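AxyAgu115A (Amphibacillus xylanus NBRC 15112, PDB 6NPS) acts as a family GH115 alpha-glucuronidase, probably releasing glucuronic acid side groups from hemicelluloses such as arabinoglucuronoxylan. Local coordinates at residues Q720-C725 / V744-D749; D691-D696 / V771-N776; P532-E537 / K952-Y957. The protein carries 3 engineered substitutions. All coordinates share one frame; numbering follows the deposited sequence.

Contact 1 (Q720-C725 / V744-D749)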
ATOM      1  N   GLN A 720      17.151  28.938 -23.388  1.00 48.82           N
ATOM      2  CA  GLN A 720      16.549  29.596 -24.546  1.00 47.38           C
ATOM      3  C   GLN A 720      15.950  30.926 -24.105  1.00 47.58           C
ATOM      4  O   GLN A 720      15.313  31.004 -23.048  1.00 46.64           O
ATOM      5  CB  GLN A 720      15.422  28.738 -25.171  1.00 52.97           C
ATOM      6  CG  GLN A 720      15.785  27.284 -25.519  1.00 58.70           C
ATOM      7  CD  GLN A 720      16.484  27.181 -26.859  1.00 65.67           C
ATOM      8  OE1 GLN A 720      17.135  28.122 -27.284  1.00 62.59           O
ATOM      9  NE2 GLN A 720      16.361  26.034 -27.523  1.00 71.61           N
ATOM     10  N   ASP A 721      16.071  31.954 -24.963  1.00 50.96           N
ATOM     11  CA  ASP A 721      15.524  33.270 -24.651  1.00 50.83           C
ATOM     12  C   ASP A 721      14.001  33.286 -24.620  1.00 47.41           C
ATOM     13  O   ASP A 721      13.419  34.051 -23.844  1.00 48.51           O
ATOM     14  CB  ASP A 721      16.050  34.293 -25.657  1.00 65.46           C
ATOM     15  CG  ASP A 721      17.571  34.343 -25.677  1.00 79.61           C
ATOM     16  OD1 ASP A 721      18.170  34.262 -26.773  1.00 85.78           O
ATOM     17  OD2 ASP A 721      18.169  34.427 -24.580  1.00 82.70           O
ATOM     18  N   TRP A 722      13.330  32.451 -25.421  1.00 46.58           N
ATOM     19  CA  TRP A 722      11.860  32.392 -25.368  1.00 45.98           C
ATOM     20  C   TRP A 722      11.279  31.654 -24.151  1.00 43.23           C
ATOM     21  O   TRP A 722      10.037  31.639 -23.996  1.00 37.63           O
ATOM     22  CB  TRP A 722      11.305  31.726 -26.630  1.00 45.80           C
ATOM     23  CG  TRP A 722      11.950  30.429 -26.976  1.00 45.96           C
ATOM     24  CD1 TRP A 722      13.059  30.252 -27.763  1.00 52.40           C
ATOM     25  CD2 TRP A 722      11.537  29.116 -26.566  1.00 44.11           C
ATOM     26  NE1 TRP A 722      13.353  28.903 -27.860  1.00 52.33           N
ATOM     27  CE2 TRP A 722      12.430  28.194 -27.144  1.00 47.30           C
ATOM     28  CE3 TRP A 722      10.485  28.627 -25.778  1.00 42.06           C
ATOM     29  CZ2 TRP A 722      12.317  26.805 -26.939  1.00 46.82           C
ATOM     30  CZ3 TRP A 722      10.374  27.254 -25.586  1.00 40.87           C
ATOM     31  CH2 TRP A 722      11.288  26.363 -26.168  1.00 39.66           C
ATOM     32  N   LEU A 723      12.104  31.030 -23.307  1.00 40.10           N
ATOM     33  CA  LEU A 723      11.622  30.168 -22.221  1.00 40.94           C
ATOM     34  C   LEU A 723      12.068  30.757 -20.889  1.00 41.47           C
ATOM     35  O   LEU A 723      13.262  31.004 -20.686  1.00 45.22           O
ATOM     36  CB  LEU A 723      12.158  28.738 -22.376  1.00 39.94           C
ATOM     37  CG  LEU A 723      11.871  27.678 -21.285  1.00 40.07           C
ATOM     38  CD1 LEU A 723      10.400  27.387 -21.202  1.00 30.99           C
ATOM     39  CD2 LEU A 723      12.661  26.380 -21.596  1.00 36.50           C
ATOM     40  N   SER A 724      11.127  31.023 -19.997  1.00 40.56           N
ATOM     41  CA  SER A 724      11.525  31.628 -18.734  1.00 46.34           C
ATOM     42  C   SER A 724      10.636  31.099 -17.621  1.00 43.38           C
ATOM     43  O   SER A 724       9.613  30.450 -17.868  1.00 44.93           O
ATOM     44  CB  SER A 724      11.462  33.157 -18.818  1.00 54.09           C
ATOM     45  OG  SER A 724      10.112  33.547 -18.944  1.00 53.56           O
ATOM     46  N   CYS A 725      11.033  31.386 -16.378  1.00 43.03           N
ATOM     47  CA  CYS A 725      10.293  30.955 -15.198  1.00 47.47           C
ATOM     48  C   CYS A 725      10.043  32.115 -14.251  1.00 51.32           C
ATOM     49  O   CYS A 725      10.695  33.156 -14.327  1.00 48.59           O
ATOM     50  CB  CYS A 725      11.001  29.829 -14.438  1.00 45.83           C
ATOM     51  SG  CYS A 725      11.624  28.482 -15.413  1.00 49.28           S
ATOM     52  N   VAL A 744       6.122  28.463 -15.591  1.00 35.52           N
ATOM     53  CA  VAL A 744       6.939  28.432 -16.796  1.00 34.35           C
ATOM     54  C   VAL A 744       6.218  29.225 -17.883  1.00 38.96           C
ATOM     55  O   VAL A 744       5.007  29.069 -18.060  1.00 42.53           O
ATOM     56  CB  VAL A 744       7.186  26.987 -17.266  1.00 33.58           C
ATOM     57  CG1 VAL A 744       8.105  26.987 -18.468  1.00 33.44           C
ATOM     58  CG2 VAL A 744       7.829  26.164 -16.140  1.00 37.44           C
ATOM     59  N   PHE A 745       6.969  30.025 -18.641  1.00 40.26           N
ATOM     60  CA  PHE A 745       6.419  30.920 -19.669  1.00 45.91           C
ATOM     61  C   PHE A 745       7.123  30.670 -20.991  1.00 44.31           C
ATOM     62  O   PHE A 745       8.360  30.636 -21.043  1.00 41.07           O
ATOM     63  CB  PHE A 745       6.571  32.405 -19.299  1.00 46.13           C
ATOM     64  CG  PHE A 745       6.095  32.726 -17.921  1.00 52.21           C
ATOM     65  CD1 PHE A 745       4.748  32.629 -17.606  1.00 51.81           C
ATOM     66  CD2 PHE A 745       6.995  33.095 -16.923  1.00 53.73           C
ATOM     67  CE1 PHE A 745       4.294  32.908 -16.328  1.00 47.12           C
ATOM     68  CE2 PHE A 745       6.538  33.380 -15.635  1.00 49.74           C
ATOM     69  CZ  PHE A 745       5.188  33.274 -15.342  1.00 42.31           C
ATOM     70  N   VAL A 746       6.336  30.527 -22.059  1.00 41.11           N
ATOM     71  CA  VAL A 746       6.861  30.394 -23.414  1.00 38.46           C
ATOM     72  C   VAL A 746       6.440  31.618 -24.220  1.00 40.71           C
ATOM     73  O   VAL A 746       5.245  31.910 -24.340  1.00 41.94           O
ATOM     74  CB  VAL A 746       6.362  29.100 -24.075  1.00 37.67           C
ATOM     75  CG1 VAL A 746       6.688  29.097 -25.561  1.00 36.98           C
ATOM     76  CG2 VAL A 746       7.014  27.894 -23.398  1.00 32.55           C
ATOM     77  N   ASP A 747       7.411  32.321 -24.787  1.00 38.34           N
ATOM     78  CA  ASP A 747       7.097  33.425 -25.687  1.00 40.59           C
ATOM     79  C   ASP A 747       6.858  32.850 -27.072  1.00 41.23           C
ATOM     80  O   ASP A 747       7.799  32.511 -27.785  1.00 45.49           O
ATOM     81  CB  ASP A 747       8.222  34.445 -25.704  1.00 41.02           C
ATOM     82  CG  ASP A 747       7.864  35.681 -26.525  1.00 59.80           C
ATOM     83  OD1 ASP A 747       6.682  35.810 -26.948  1.00 58.96           O
ATOM     84  OD2 ASP A 747       8.767  36.522 -26.723  1.00 65.81           O
ATOM     85  N   ARG A 748       5.591  32.749 -27.464  1.00 41.01           N
ATOM     86  CA  ARG A 748       5.210  32.178 -28.749  1.00 42.27           C
ATOM     87  C   ARG A 748       5.392  33.146 -29.907  1.00 47.43           C
ATOM     88  O   ARG A 748       5.286  32.727 -31.065  1.00 47.85           O
ATOM     89  CB  ARG A 748       3.753  31.686 -28.672  1.00 34.94           C
ATOM     90  CG  ARG A 748       3.601  30.544 -27.650  1.00 37.01           C
ATOM     91  CD  ARG A 748       2.198  29.932 -27.714  1.00 36.96           C
ATOM     92  NE  ARG A 748       2.046  28.728 -26.892  1.00 34.76           N
ATOM     93  CZ  ARG A 748       2.267  27.486 -27.308  1.00 36.40           C
ATOM     94  NH1 ARG A 748       2.705  27.259 -28.542  1.00 37.22           N
ATOM     95  NH2 ARG A 748       2.074  26.463 -26.473  1.00 34.15           N
ATOM     96  N   ASP A 749       5.704  34.406 -29.631  1.00 50.62           N
ATOM     97  CA  ASP A 749       5.835  35.416 -30.683  1.00 48.25           C
ATOM     98  C   ASP A 749       7.064  35.127 -31.541  1.00 48.44           C
ATOM     99  O   ASP A 749       8.202  35.344 -31.108  1.00 53.68           O
ATOM    100  CB  ASP A 749       5.911  36.804 -30.050  1.00 55.59           C
ATOM    101  CG  ASP A 749       5.810  37.958 -31.090  1.00 73.33           C
ATOM    102  OD1 ASP A 749       5.160  37.799 -32.152  1.00 75.75           O
ATOM    103  OD2 ASP A 749       6.402  39.034 -30.835  1.00 78.64           O
TER
HETATM  104  O   HOH W   1       9.336  33.251 -21.883  1.00 44.80           O
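Trp722 O is the best-held polar atom here, gripped by two hydrogen bonds and one weaker CA-H contact from Val746. Asp747 N meets Trp722 O in the carbonyl plane at 2.8 Å, nearly straight at 172°. A water donates to Trp722 O from 2.7 Å, donates again to Phe745 O and bonds to Ser724 OG, so it links the two segments where the pairing begins. Just before that point, a type I turn from Gln720 to Leu723 leads into the strand. The pairing itself is antiparallel: Ser724 and Phe745 form the hydrogen-bonded pair, with Ser724 N to Phe745 O at 3.0 Å and Phe745 N to Ser724 O at 2.8 Å. On their face of the sheet, Ser724 OG lies in the plane of the phenyl ring, at its edge, 3.7 Å from Phe745 CD2. On the face of Leu723 and Val746, the side chains of Leu723 and Val744 cross obliquely, CD1 of Leu723 3.6 Å from CG1 of Val744. Trp722 holds CG in the crowded position between N and C (chi1 50°), which lays the indole beside Val746, Trp722 CE3 to Val746 CG1 3.8 Å. Strand 723-725 is an edge strand of a five-stranded antiparallel sheet, and its neighbour 739-746 continues to 700-706. Toward the facing sheet, Leu723 and Val744 pack on Ile759 of strand 754-763, Trp722 and Val746 on Val774 of strand 766-775.

Contact 2 (D691-D696 / V771-N776)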
ATOM      1  N   ASP A 691       3.040  20.548 -21.340  1.00 39.91           N
ATOM      2  CA  ASP A 691       1.840  21.381 -21.455  1.00 42.19           C
ATOM      3  C   ASP A 691       1.829  22.205 -22.746  1.00 40.12           C
ATOM      4  O   ASP A 691       0.755  22.450 -23.320  1.00 37.19           O
ATOM      5  CB  ASP A 691       1.724  22.309 -20.249  1.00 48.87           C
ATOM      6  CG  ASP A 691       1.746  21.551 -18.904  1.00 59.90           C
ATOM      7  OD1 ASP A 691       2.769  20.889 -18.592  1.00 55.72           O
ATOM      8  OD2 ASP A 691       0.749  21.649 -18.150  1.00 66.65           O
ATOM      9  N   PHE A 692       3.008  22.669 -23.217  1.00 34.95           N
ATOM     10  CA  PHE A 692       3.023  23.565 -24.381  1.00 36.08           C
ATOM     11  C   PHE A 692       2.957  22.805 -25.690  1.00 38.62           C
ATOM     12  O   PHE A 692       3.008  23.430 -26.748  1.00 38.70           O
ATOM     13  CB  PHE A 692       4.272  24.471 -24.358  1.00 32.91           C
ATOM     14  CG  PHE A 692       4.361  25.310 -23.110  1.00 35.29           C
ATOM     15  CD1 PHE A 692       3.620  26.477 -22.988  1.00 36.86           C
ATOM     16  CD2 PHE A 692       5.143  24.898 -22.029  1.00 36.14           C
ATOM     17  CE1 PHE A 692       3.683  27.249 -21.811  1.00 37.78           C
ATOM     18  CE2 PHE A 692       5.194  25.644 -20.860  1.00 35.30           C
ATOM     19  CZ  PHE A 692       4.469  26.817 -20.749  1.00 34.39           C
ATOM     20  N   LEU A 693       2.810  21.473 -25.639  1.00 35.38           N
ATOM     21  CA  LEU A 693       2.515  20.706 -26.839  1.00 37.19           C
ATOM     22  C   LEU A 693       1.124  21.007 -27.393  1.00 41.57           C
ATOM     23  O   LEU A 693       0.831  20.625 -28.529  1.00 42.78           O
ATOM     24  CB  LEU A 693       2.675  19.208 -26.534  1.00 34.82           C
ATOM     25  CG  LEU A 693       4.128  18.723 -26.370  1.00 36.22           C
ATOM     26  CD1 LEU A 693       4.195  17.247 -26.092  1.00 39.51           C
ATOM     27  CD2 LEU A 693       5.017  19.059 -27.606  1.00 41.80           C
ATOM     28  N   GLU A 694       0.263  21.719 -26.639  1.00 39.94           N
ATOM     29  CA  GLU A 694      -0.951  22.257 -27.270  1.00 41.12           C
ATOM     30  C   GLU A 694      -0.766  23.731 -27.598  1.00 42.25           C
ATOM     31  O   GLU A 694      -0.430  24.516 -26.701  1.00 42.72           O
ATOM     32  CB  GLU A 694      -2.147  22.061 -26.341  1.00 40.78           C
ATOM     33  CG  GLU A 694      -2.222  20.592 -25.935  1.00 45.96           C
ATOM     34  CD  GLU A 694      -3.443  20.166 -25.096  1.00 52.86           C
ATOM     35  OE1 GLU A 694      -3.850  20.877 -24.146  1.00 54.57           O
ATOM     36  OE2 GLU A 694      -3.961  19.064 -25.370  1.00 54.96           O
ATOM     37  N   PRO A 695      -1.009  24.131 -28.851  1.00 43.24           N
ATOM     38  CA  PRO A 695      -0.661  25.492 -29.298  1.00 45.52           C
ATOM     39  C   PRO A 695      -1.345  26.615 -28.538  1.00 46.01           C
ATOM     40  O   PRO A 695      -0.813  27.729 -28.516  1.00 45.54           O
ATOM     41  CB  PRO A 695      -1.109  25.515 -30.767  1.00 45.65           C
ATOM     42  CG  PRO A 695      -1.502  24.149 -31.112  1.00 47.04           C
ATOM     43  CD  PRO A 695      -1.767  23.385 -29.867  1.00 47.47           C
ATOM     44  N   ASP A 696      -2.501  26.392 -27.936  1.00 42.26           N
ATOM     45  CA  ASP A 696      -3.178  27.475 -27.249  1.00 45.67           C
ATOM     46  C   ASP A 696      -2.904  27.505 -25.753  1.00 46.70           C
ATOM     47  O   ASP A 696      -3.562  28.266 -25.038  1.00 47.86           O
ATOM     48  CB  ASP A 696      -4.692  27.400 -27.495  1.00 53.55           C
ATOM     49  CG  ASP A 696      -5.317  26.103 -27.004  1.00 56.16           C
ATOM     50  OD1 ASP A 696      -4.592  25.152 -26.628  1.00 58.50           O
ATOM     51  OD2 ASP A 696      -6.566  26.034 -27.021  1.00 61.67           O
ATOM     52  N   VAL A 771      12.583  19.170 -19.559  1.00 38.07           N
ATOM     53  CA  VAL A 771      12.574  19.349 -21.009  1.00 36.66           C
ATOM     54  C   VAL A 771      11.221  19.897 -21.416  1.00 40.75           C
ATOM     55  O   VAL A 771      10.183  19.350 -21.030  1.00 37.15           O
ATOM     56  CB  VAL A 771      12.881  18.044 -21.751  1.00 36.16           C
ATOM     57  CG1 VAL A 771      12.859  18.320 -23.288  1.00 36.69           C
ATOM     58  CG2 VAL A 771      14.265  17.527 -21.316  1.00 41.07           C
ATOM     59  N   VAL A 772      11.229  20.983 -22.190  1.00 40.33           N
ATOM     60  CA  VAL A 772       9.995  21.692 -22.511  1.00 34.71           C
ATOM     61  C   VAL A 772       9.834  21.717 -24.026  1.00 38.42           C
ATOM     62  O   VAL A 772      10.303  22.648 -24.690  1.00 37.92           O
ATOM     63  CB  VAL A 772       9.994  23.104 -21.905  1.00 39.90           C
ATOM     64  CG1 VAL A 772       8.630  23.829 -22.144  1.00 38.20           C
ATOM     65  CG2 VAL A 772      10.318  23.034 -20.396  1.00 34.85           C
ATOM     66  N   PRO A 773       9.164  20.730 -24.615  1.00 38.53           N
ATOM     67  CA  PRO A 773       8.864  20.789 -26.049  1.00 36.53           C
ATOM     68  C   PRO A 773       7.613  21.624 -26.297  1.00 38.82           C
ATOM     69  O   PRO A 773       6.681  21.652 -25.493  1.00 43.97           O
ATOM     70  CB  PRO A 773       8.646  19.314 -26.413  1.00 39.54           C
ATOM     71  CG  PRO A 773       8.023  18.735 -25.146  1.00 41.37           C
ATOM     72  CD  PRO A 773       8.652  19.489 -23.974  1.00 35.89           C
ATOM     73  N   VAL A 774       7.592  22.310 -27.429  1.00 35.56           N
ATOM     74  CA  VAL A 774       6.543  23.275 -27.726  1.00 37.58           C
ATOM     75  C   VAL A 774       6.003  23.011 -29.123  1.00 37.52           C
ATOM     76  O   VAL A 774       6.779  22.801 -30.055  1.00 38.03           O
ATOM     77  CB  VAL A 774       7.065  24.735 -27.627  1.00 37.52           C
ATOM     78  CG1 VAL A 774       5.941  25.714 -28.018  1.00 36.12           C
ATOM     79  CG2 VAL A 774       7.542  25.035 -26.212  1.00 34.58           C
ATOM     80  N   VAL A 775       4.684  23.049 -29.274  1.00 37.26           N
ATOM     81  CA  VAL A 775       4.037  23.097 -30.582  1.00 39.55           C
ATOM     82  C   VAL A 775       3.427  24.490 -30.747  1.00 37.22           C
ATOM     83  O   VAL A 775       2.682  24.967 -29.879  1.00 37.69           O
ATOM     84  CB  VAL A 775       2.980  21.983 -30.727  1.00 45.38           C
ATOM     85  CG1 VAL A 775       2.088  22.243 -31.941  1.00 42.66           C
ATOM     86  CG2 VAL A 775       3.662  20.594 -30.819  1.00 40.50           C
ATOM     87  N   ASN A 776       3.781  25.175 -31.831  1.00 39.79           N
ATOM     88  CA  ASN A 776       3.292  26.524 -32.059  1.00 40.50           C
ATOM     89  C   ASN A 776       2.542  26.638 -33.380  1.00 48.43           C
ATOM     90  O   ASN A 776       2.199  27.749 -33.799  1.00 48.67           O
ATOM     91  CB  ASN A 776       4.475  27.508 -32.013  1.00 41.10           C
ATOM     92  CG  ASN A 776       4.061  28.913 -31.643  1.00 43.16           C
ATOM     93  OD1 ASN A 776       3.232  29.132 -30.763  1.00 46.37           O
ATOM     94  ND2 ASN A 776       4.627  29.883 -32.346  1.00 42.15           N
TER
HETATM   95  O   HOH W   2       5.648  21.674 -23.070  1.00 33.27           O
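Residues 771-775, the end of strand 766-775, run past the short 3-10 turn 691-693 and give it one direct backbone hydrogen bond, from Val775 N to Phe692 O at 3.1 Å, straight at the hydrogen (169°) but with the donor 34° above the carbonyl plane. Arg748 NH2 shares the same oxygen. Further back along the strand a water fills in for a second direct bond: Phe692 N donates to it, and it donates to Pro773 O at 2.6 Å. The Phe692 side chain, CG anti to its carbonyl carbon, reaches toward the strand; its CB rests 3.8 Å from Val774 CG2, and the ring crosses Val772 obliquely, Phe692 CD2 3.6 Å from Val772 CG1. This places the ring between the two sheets of a beta-sandwich, where it also packs on Val744 and Val746 of the sheet facing strand 766-775. The turn belongs to the crossover of that sandwich, since strand 686-688 pairs parallel with 766-775 while the next strand, 700-706, lies in the facing sheet. Leu693 starts out away from the strand, yet its CD2 branch swings back into the corner between Pro773 CB and Val775 CG2, 3.8 Å from the latter. Val775 points toward the turn, and its CB presses on Leu693 O at 3.4 Å. Beside it, pointing the same way, stands the Pro695 ring, with CG near Val775 CG1, while Pro695 CA offers a CA-H contact to Val775 O at 3.4 Å. Glu694 and Asp696 turn away from the strand, and each forms a salt bridge with Arg968, the last residue of the chain.

Contact 3 (P532-E537 / K952-Y957)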
ATOM      1  N   PRO A 532      -4.175  11.160  -7.014  1.00 28.22           N
ATOM      2  CA  PRO A 532      -3.669  12.314  -6.252  1.00 29.28           C
ATOM      3  C   PRO A 532      -3.076  13.419  -7.130  1.00 32.30           C
ATOM      4  O   PRO A 532      -3.148  14.589  -6.733  1.00 31.42           O
ATOM      5  CB  PRO A 532      -2.584  11.701  -5.344  1.00 31.38           C
ATOM      6  CG  PRO A 532      -2.840  10.306  -5.342  1.00 40.33           C
ATOM      7  CD  PRO A 532      -3.505   9.920  -6.643  1.00 33.86           C
ATOM      8  N   VAL A 533      -2.483  13.101  -8.296  1.00 33.24           N
ATOM      9  CA  VAL A 533      -1.838  14.134  -9.120  1.00 29.84           C
ATOM     10  C   VAL A 533      -2.276  14.151 -10.600  1.00 29.97           C
ATOM     11  O   VAL A 533      -2.323  15.227 -11.210  1.00 28.64           O
ATOM     12  CB  VAL A 533      -0.287  14.044  -9.055  1.00 34.28           C
ATOM     13  CG1 VAL A 533       0.257  14.347  -7.650  1.00 32.10           C
ATOM     14  CG2 VAL A 533       0.267  12.699  -9.575  1.00 30.63           C
ATOM     15  N   ASN A 534      -2.573  12.994 -11.208  1.00 28.58           N
ATOM     16  CA  ASN A 534      -2.676  12.938 -12.677  1.00 29.18           C
ATOM     17  C   ASN A 534      -3.825  13.790 -13.199  1.00 36.26           C
ATOM     18  O   ASN A 534      -4.926  13.773 -12.630  1.00 34.60           O
ATOM     19  CB  ASN A 534      -2.880  11.495 -13.138  1.00 27.71           C
ATOM     20  CG  ASN A 534      -1.630  10.664 -13.021  1.00 34.05           C
ATOM     21  OD1 ASN A 534      -0.498  11.190 -13.071  1.00 35.50           O
ATOM     22  ND2 ASN A 534      -1.807   9.368 -12.920  1.00 27.02           N
ATOM     23  N   TYR A 535      -3.543  14.558 -14.274  1.00 30.13           N
ATOM     24  CA  TYR A 535      -4.456  15.450 -15.003  1.00 31.12           C
ATOM     25  C   TYR A 535      -5.031  16.541 -14.116  1.00 31.87           C
ATOM     26  O   TYR A 535      -6.036  17.141 -14.464  1.00 31.97           O
ATOM     27  CB  TYR A 535      -5.608  14.672 -15.707  1.00 28.31           C
ATOM     28  CG  TYR A 535      -5.116  13.488 -16.507  1.00 33.10           C
ATOM     29  CD1 TYR A 535      -4.425  13.668 -17.716  1.00 38.16           C
ATOM     30  CD2 TYR A 535      -5.292  12.194 -16.044  1.00 33.82           C
ATOM     31  CE1 TYR A 535      -3.930  12.565 -18.452  1.00 34.36           C
ATOM     32  CE2 TYR A 535      -4.834  11.108 -16.758  1.00 34.64           C
ATOM     33  CZ  TYR A 535      -4.152  11.298 -17.950  1.00 36.69           C
ATOM     34  OH  TYR A 535      -3.703  10.197 -18.636  1.00 40.90           O
ATOM     35  N   HIS A 536      -4.461  16.789 -12.936  1.00 34.05           N
ATOM     36  CA  HIS A 536      -5.008  17.787 -12.005  1.00 30.57           C
ATOM     37  C   HIS A 536      -6.428  17.439 -11.545  1.00 27.67           C
ATOM     38  O   HIS A 536      -7.172  18.345 -11.140  1.00 30.73           O
ATOM     39  CB  HIS A 536      -5.034  19.210 -12.593  1.00 37.91           C
ATOM     40  CG  HIS A 536      -3.738  19.641 -13.223  1.00 46.21           C
ATOM     41  ND1 HIS A 536      -2.719  20.223 -12.499  1.00 47.12           N
ATOM     42  CD2 HIS A 536      -3.311  19.598 -14.513  1.00 49.96           C
ATOM     43  CE1 HIS A 536      -1.713  20.506 -13.314  1.00 52.32           C
ATOM     44  NE2 HIS A 536      -2.046  20.138 -14.543  1.00 51.20           N
ATOM     45  N   GLU A 537      -6.846  16.173 -11.599  1.00 28.37           N
ATOM     46  CA  GLU A 537      -8.258  15.908 -11.287  1.00 30.93           C
ATOM     47  C   GLU A 537      -8.546  16.156  -9.812  1.00 32.81           C
ATOM     48  O   GLU A 537      -9.571  16.764  -9.481  1.00 32.08           O
ATOM     49  CB  GLU A 537      -8.713  14.505 -11.763  1.00 31.19           C
ATOM     50  CG  GLU A 537      -8.151  13.237 -11.073  1.00 37.15           C
ATOM     51  CD  GLU A 537      -8.738  11.900 -11.636  1.00 39.34           C
ATOM     52  OE1 GLU A 537      -9.407  11.915 -12.721  1.00 36.90           O
ATOM     53  OE2 GLU A 537      -8.503  10.829 -11.016  1.00 31.91           O
ATOM     54  N   LYS A 952       0.139   2.988 -22.853  1.00 58.35           N
ATOM     55  CA  LYS A 952      -0.621   3.062 -21.616  1.00 62.69           C
ATOM     56  C   LYS A 952      -0.542   4.478 -21.081  1.00 54.44           C
ATOM     57  O   LYS A 952       0.544   5.057 -21.005  1.00 52.29           O
ATOM     58  CB  LYS A 952      -0.150   2.018 -20.589  1.00 73.97           C
ATOM     59  CG  LYS A 952      -1.033   0.739 -20.587  1.00 85.63           C
ATOM     60  CD  LYS A 952      -1.204   0.072 -19.198  1.00 90.98           C
ATOM     61  CE  LYS A 952      -2.553   0.450 -18.540  1.00 90.28           C
ATOM     62  NZ  LYS A 952      -2.850  -0.069 -17.156  1.00 88.97           N
ATOM     63  N   LEU A 953      -1.702   5.049 -20.777  1.00 47.47           N
ATOM     64  CA  LEU A 953      -1.809   6.424 -20.332  1.00 45.37           C
ATOM     65  C   LEU A 953      -1.785   6.463 -18.819  1.00 41.64           C
ATOM     66  O   LEU A 953      -2.025   5.461 -18.159  1.00 41.37           O
ATOM     67  CB  LEU A 953      -3.094   7.058 -20.842  1.00 43.79           C
ATOM     68  CG  LEU A 953      -3.384   6.964 -22.347  1.00 48.14           C
ATOM     69  CD1 LEU A 953      -4.645   7.749 -22.679  1.00 48.97           C
ATOM     70  CD2 LEU A 953      -2.206   7.475 -23.137  1.00 46.92           C
ATOM     71  N   ALA A 954      -1.514   7.642 -18.276  1.00 44.07           N
ATOM     72  CA  ALA A 954      -1.587   7.808 -16.832  1.00 43.11           C
ATOM     73  C   ALA A 954      -3.008   7.483 -16.350  1.00 42.13           C
ATOM     74  O   ALA A 954      -4.005   7.888 -16.967  1.00 37.99           O
ATOM     75  CB  ALA A 954      -1.162   9.232 -16.449  1.00 34.76           C
ATOM     76  N   ASN A 955      -3.089   6.720 -15.256  1.00 38.64           N
ATOM     77  CA  ASN A 955      -4.371   6.315 -14.675  1.00 39.85           C
ATOM     78  C   ASN A 955      -5.099   7.490 -14.050  1.00 38.46           C
ATOM     79  O   ASN A 955      -4.483   8.417 -13.509  1.00 34.52           O
ATOM     80  CB  ASN A 955      -4.167   5.263 -13.590  1.00 46.32           C
ATOM     81  CG  ASN A 955      -3.797   3.923 -14.162  1.00 56.72           C
ATOM     82  OD1 ASN A 955      -4.136   3.615 -15.303  1.00 59.91           O
ATOM     83  ND2 ASN A 955      -3.105   3.112 -13.379  1.00 60.38           N
ATOM     84  N   SER A 956      -6.427   7.423 -14.054  1.00 34.55           N
ATOM     85  CA  SER A 956      -7.197   8.476 -13.407  1.00 33.33           C
ATOM     86  C   SER A 956      -8.631   7.978 -13.252  1.00 36.70           C
ATOM     87  O   SER A 956      -9.024   6.984 -13.863  1.00 36.94           O
ATOM     88  CB  SER A 956      -7.162   9.763 -14.220  1.00 33.96           C
ATOM     89  OG  SER A 956      -7.810   9.573 -15.459  1.00 34.82           O
ATOM     90  N   TYR A 957      -9.405   8.687 -12.429  1.00 34.85           N
ATOM     91  CA  TYR A 957     -10.817   8.348 -12.273  1.00 33.88           C
ATOM     92  C   TYR A 957     -11.639   8.814 -13.461  1.00 35.35           C
ATOM     93  O   TYR A 957     -12.507   8.078 -13.931  1.00 35.56           O
ATOM     94  CB  TYR A 957     -11.382   8.972 -11.009  1.00 29.75           C
ATOM     95  CG  TYR A 957     -12.754   8.421 -10.579  1.00 26.68           C
ATOM     96  CD1 TYR A 957     -12.960   7.057 -10.440  1.00 27.44           C
ATOM     97  CD2 TYR A 957     -13.789   9.284 -10.262  1.00 29.72           C
ATOM     98  CE1 TYR A 957     -14.225   6.546  -9.979  1.00 31.16           C
ATOM     99  CE2 TYR A 957     -15.069   8.782  -9.804  1.00 29.75           C
ATOM    100  CZ  TYR A 957     -15.263   7.427  -9.675  1.00 32.12           C
ATOM    101  OH  TYR A 957     -16.508   6.948  -9.205  1.00 30.59           O
TER
HETATM  102  O   HOH W   3      -0.999  10.007 -19.904  1.00 45.07           O
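Three side chains of 532-537 hydrogen-bond to the backbone of 952-957. Glu537 OE2 takes Tyr957 N on its syn lone pair at 2.7 Å, almost straight at 174°, and also accepts from His531 N; OE1 accepts from Leu958 N. Asn534 ND2 gives a hydrogen, close to its own amide plane, to a lone pair of Asn955 O at 2.9 Å. Tyr535 OH donates to a lone pair of Ala954 O, also at 2.9 Å, and that oxygen lies in the plane of the ring, at its edge. One water adds a bridge, donating to Tyr535 OH and accepting from Ala954 N. The remaining contacts are apolar or nearly so: Ser956 CB touches the ring edge at Tyr535 CD2, 3.6 Å away, and Ala954 CB sits 3.5 Å from Tyr535 OH and close to Asn534 ND2. An alanine in place of Tyr535 would remove the ring and its hydroxyl, and with them the bond to Ala954 O and the water bridge, and would probably loosen the chain at Ala954 and Ser956. Tyr535 and His536 both take left-handed backbone angles, the bend after which helix 537-558 starts. The three direct hydrogen bonds all use main-chain atoms of the C-terminal-domain loop, so they depend little on its side chains' identity; the buried Glu537 carboxylate, met by three backbone N-H groups and standing at a helix N-terminus, is probably ionised.

Contacts 1 and 2 belong to one beta-sandwich, contact 1 in the sheet holding 739-746 and contact 2 at strand 766-775 of the facing sheet. Arg748, from contact 1, joins them through hydrogen bonds to Val775 O and Asn776 OD1. Contact 2 is the buried one; contact 1, at an edge strand, is partly buried, as is contact 3. The centre of contact 3 lies about 19 Å from that of contact 2, and it ties the loop leading into helix 537-558 to the C-terminal domain. The chemistry follows place: strand pairing in contact 1, mostly apolar packing with a single direct backbone bond in contact 2, side-chain-to-backbone bonds in contact 3.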